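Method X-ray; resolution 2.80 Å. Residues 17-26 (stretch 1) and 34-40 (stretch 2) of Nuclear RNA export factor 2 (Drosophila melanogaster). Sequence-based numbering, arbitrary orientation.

Stretch 1 17-26: AFLENYLREF
Stretch 2, residues 34-40: NLYKYYS

Stretch 1 is helix throughout, its wide pi-type turn at 17-19 giving way to i-to-i+4 bonds such as Phe26 N to Tyr22 O (3.0 Å). Stretch 2 leaves a 3-10 segment at Leu35, keeps helical phi/psi through Tyr38, where Tyr38 N reaches Leu35 O (3.2 Å), and extends at Tyr39 (-96/161). The nearest CA atoms are those of Phe26 and Leu35, 7.4 Å apart, leaving room for side chains; the two stretches together bury 427 Å², both sides summed.

Leu35 (m, t) points toward the helix: its CD1 meets the ring edge of Phe26 (t) at CD1 (3.8 Å), while its CD2 lies 3.8 Å from Glu25 CG and 4.0 Å from Tyr22 CE2. Branched and apolar, it asks for no polar partner. Tyr38 (m) also points toward the helix; Tyr22 CD2 sits over its face, 3.5 Å from Tyr38 CE2, with planes at 59°, and Phe18 (t) turns an edge to it, centroids 5.9 Å apart. Tyr38 OH lies 4.0 Å from Glu25 OE1.

One hydrogen bond crosses: Tyr39 OH donates to Tyr22 OH (3.0 Å), so the proton of Tyr39 (m) finds an acceptor in buried Tyr22 (t). Glu25 (t, t) points toward stretch 2, its OE2 3.4 Å from Asn34 CB; its OE1 stays 4.3 Å from Lys37 NZ, beyond a salt bridge.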

# COMPACT_ATOMS: atom_id res chain seq x y z
N ALA A 17 4.65 -10.46 14.61
CA ALA A 17 4.76 -9.54 15.77
C ALA A 17 3.99 -8.25 15.48
O ALA A 17 3.04 -7.96 16.22
CB ALA A 17 6.20 -9.27 16.10
N PHE A 18 4.38 -7.50 14.44
CA PHE A 18 3.78 -6.18 14.15
C PHE A 18 2.42 -6.35 13.48
O PHE A 18 1.43 -5.84 14.01
CB PHE A 18 4.71 -5.32 13.29
CG PHE A 18 4.00 -4.18 12.62
CD1 PHE A 18 3.35 -3.23 13.38
CD2 PHE A 18 3.94 -4.08 11.23
CE1 PHE A 18 2.68 -2.17 12.79
CE2 PHE A 18 3.26 -3.03 10.63
CZ PHE A 18 2.63 -2.08 11.42
N LEU A 19 2.38 -7.00 12.32
CA LEU A 19 1.22 -7.01 11.39
C LEU A 19 0.04 -7.67 12.10
O LEU A 19 -1.03 -7.05 12.20
CB LEU A 19 1.61 -7.75 10.11
CG LEU A 19 0.76 -7.49 8.87
CD1 LEU A 19 0.57 -6.00 8.63
CD2 LEU A 19 1.41 -8.14 7.66
N GLU A 20 0.27 -8.85 12.65
CA GLU A 20 -0.79 -9.68 13.26
C GLU A 20 -1.17 -9.15 14.65
O GLU A 20 -2.24 -9.54 15.11
CB GLU A 20 -0.37 -11.15 13.26
CG GLU A 20 -0.23 -11.73 11.86
CD GLU A 20 0.32 -13.14 11.73
OE1 GLU A 20 0.76 -13.50 10.61
OE2 GLU A 20 0.31 -13.88 12.75
N ASN A 21 -0.40 -8.29 15.30
CA ASN A 21 -0.85 -7.63 16.55
C ASN A 21 -1.62 -6.35 16.20
O ASN A 21 -2.74 -6.16 16.70
CB ASN A 21 0.30 -7.34 17.52
CG ASN A 21 0.74 -8.56 18.29
OD1 ASN A 21 -0.06 -9.44 18.59
ND2 ASN A 21 2.02 -8.66 18.59
N TYR A 22 -1.03 -5.51 15.35
CA TYR A 22 -1.65 -4.26 14.83
C TYR A 22 -3.03 -4.54 14.21
O TYR A 22 -3.96 -3.80 14.50
CB TYR A 22 -0.77 -3.63 13.74
CG TYR A 22 -1.44 -2.42 13.17
CD1 TYR A 22 -2.47 -2.55 12.25
CD2 TYR A 22 -1.15 -1.16 13.66
CE1 TYR A 22 -3.15 -1.45 11.77
CE2 TYR A 22 -1.83 -0.04 13.19
CZ TYR A 22 -2.84 -0.18 12.24
OH TYR A 22 -3.51 0.90 11.74
N LEU A 23 -3.15 -5.53 13.32
CA LEU A 23 -4.44 -5.91 12.68
C LEU A 23 -5.44 -6.33 13.76
O LEU A 23 -6.57 -5.84 13.73
CB LEU A 23 -4.20 -7.04 11.67
CG LEU A 23 -4.07 -6.61 10.21
CD1 LEU A 23 -3.49 -5.23 10.07
CD2 LEU A 23 -3.23 -7.59 9.43
N ARG A 24 -5.04 -7.22 14.68
CA ARG A 24 -5.97 -7.68 15.74
C ARG A 24 -6.46 -6.49 16.55
O ARG A 24 -7.62 -6.53 16.97
CB ARG A 24 -5.31 -8.72 16.64
CG ARG A 24 -5.51 -10.15 16.15
CD ARG A 24 -4.53 -11.11 16.81
NE ARG A 24 -4.47 -12.45 16.21
CZ ARG A 24 -3.36 -13.04 15.75
NH1 ARG A 24 -2.19 -12.43 15.77
NH2 ARG A 24 -3.43 -14.27 15.25
N GLU A 25 -5.64 -5.47 16.77
CA GLU A 25 -5.99 -4.33 17.66
C GLU A 25 -6.79 -3.27 16.90
O GLU A 25 -7.41 -2.43 17.58
CB GLU A 25 -4.73 -3.72 18.24
CG GLU A 25 -5.01 -2.77 19.38
CD GLU A 25 -3.80 -2.58 20.29
OE1 GLU A 25 -2.73 -3.20 20.01
OE2 GLU A 25 -3.91 -1.82 21.27
N PHE A 26 -6.74 -3.25 15.57
CA PHE A 26 -7.57 -2.35 14.73
C PHE A 26 -9.00 -2.89 14.76
O PHE A 26 -9.93 -2.08 14.77
CB PHE A 26 -7.04 -2.27 13.29
CG PHE A 26 -7.85 -1.37 12.40
CD1 PHE A 26 -7.64 0.00 12.41
CD2 PHE A 26 -8.84 -1.88 11.57
CE1 PHE A 26 -8.40 0.84 11.61
CE2 PHE A 26 -9.59 -1.04 10.76
CZ PHE A 26 -9.37 0.33 10.79
N ASN A 34 -6.16 2.94 20.83
CA ASN A 34 -4.89 2.46 21.45
C ASN A 34 -3.82 2.24 20.39
O ASN A 34 -2.72 1.79 20.76
CB ASN A 34 -5.11 1.19 22.27
CG ASN A 34 -5.79 1.47 23.59
OD1 ASN A 34 -5.42 2.41 24.29
ND2 ASN A 34 -6.79 0.67 23.92
N LEU A 35 -4.12 2.53 19.13
CA LEU A 35 -3.11 2.49 18.04
C LEU A 35 -2.39 3.84 17.99
O LEU A 35 -1.54 4.00 17.11
CB LEU A 35 -3.79 2.19 16.70
CG LEU A 35 -4.63 0.92 16.65
CD1 LEU A 35 -5.46 0.87 15.39
CD2 LEU A 35 -3.74 -0.31 16.75
N TYR A 36 -2.72 4.76 18.89
CA TYR A 36 -2.10 6.11 18.94
C TYR A 36 -0.58 5.92 19.08
O TYR A 36 0.16 6.78 18.57
CB TYR A 36 -2.72 6.98 20.05
CG TYR A 36 -2.15 8.38 20.12
CD1 TYR A 36 -2.44 9.33 19.14
CD2 TYR A 36 -1.30 8.75 21.14
CE1 TYR A 36 -1.89 10.60 19.18
CE2 TYR A 36 -0.75 10.02 21.21
CZ TYR A 36 -1.05 10.94 20.22
OH TYR A 36 -0.51 12.19 20.30
N LYS A 37 -0.15 4.81 19.68
CA LYS A 37 1.27 4.56 20.05
C LYS A 37 2.13 4.35 18.81
O LYS A 37 3.31 4.62 18.91
CB LYS A 37 1.42 3.33 20.95
CG LYS A 37 0.81 2.05 20.42
CD LYS A 37 1.24 0.80 21.15
CE LYS A 37 0.18 -0.28 21.11
NZ LYS A 37 0.32 -1.20 22.26
N TYR A 38 1.60 3.86 17.69
CA TYR A 38 2.43 3.53 16.51
C TYR A 38 2.74 4.78 15.69
O TYR A 38 3.69 4.76 14.91
CB TYR A 38 1.75 2.58 15.52
CG TYR A 38 1.42 1.22 16.06
CD1 TYR A 38 2.39 0.23 16.19
CD2 TYR A 38 0.13 0.91 16.45
CE1 TYR A 38 2.07 -1.02 16.69
CE2 TYR A 38 -0.20 -0.33 16.95
CZ TYR A 38 0.76 -1.30 17.06
OH TYR A 38 0.40 -2.51 17.55
N TYR A 39 1.89 5.79 15.80
CA TYR A 39 1.90 6.94 14.88
C TYR A 39 2.71 8.04 15.55
O TYR A 39 2.97 7.99 16.75
CB TYR A 39 0.47 7.32 14.46
CG TYR A 39 -0.21 6.29 13.60
CD1 TYR A 39 -0.07 6.30 12.23
CD2 TYR A 39 -0.96 5.26 14.16
CE1 TYR A 39 -0.66 5.34 11.42
CE2 TYR A 39 -1.57 4.30 13.36
CZ TYR A 39 -1.41 4.34 11.99
OH TYR A 39 -1.99 3.38 11.20
N SER A 40 3.15 8.99 14.76
CA SER A 40 3.99 10.10 15.24
C SER A 40 3.47 11.39 14.62
O SER A 40 2.52 11.34 13.82
CB SER A 40 5.40 9.85 14.91
OG SER A 40 5.68 10.40 13.64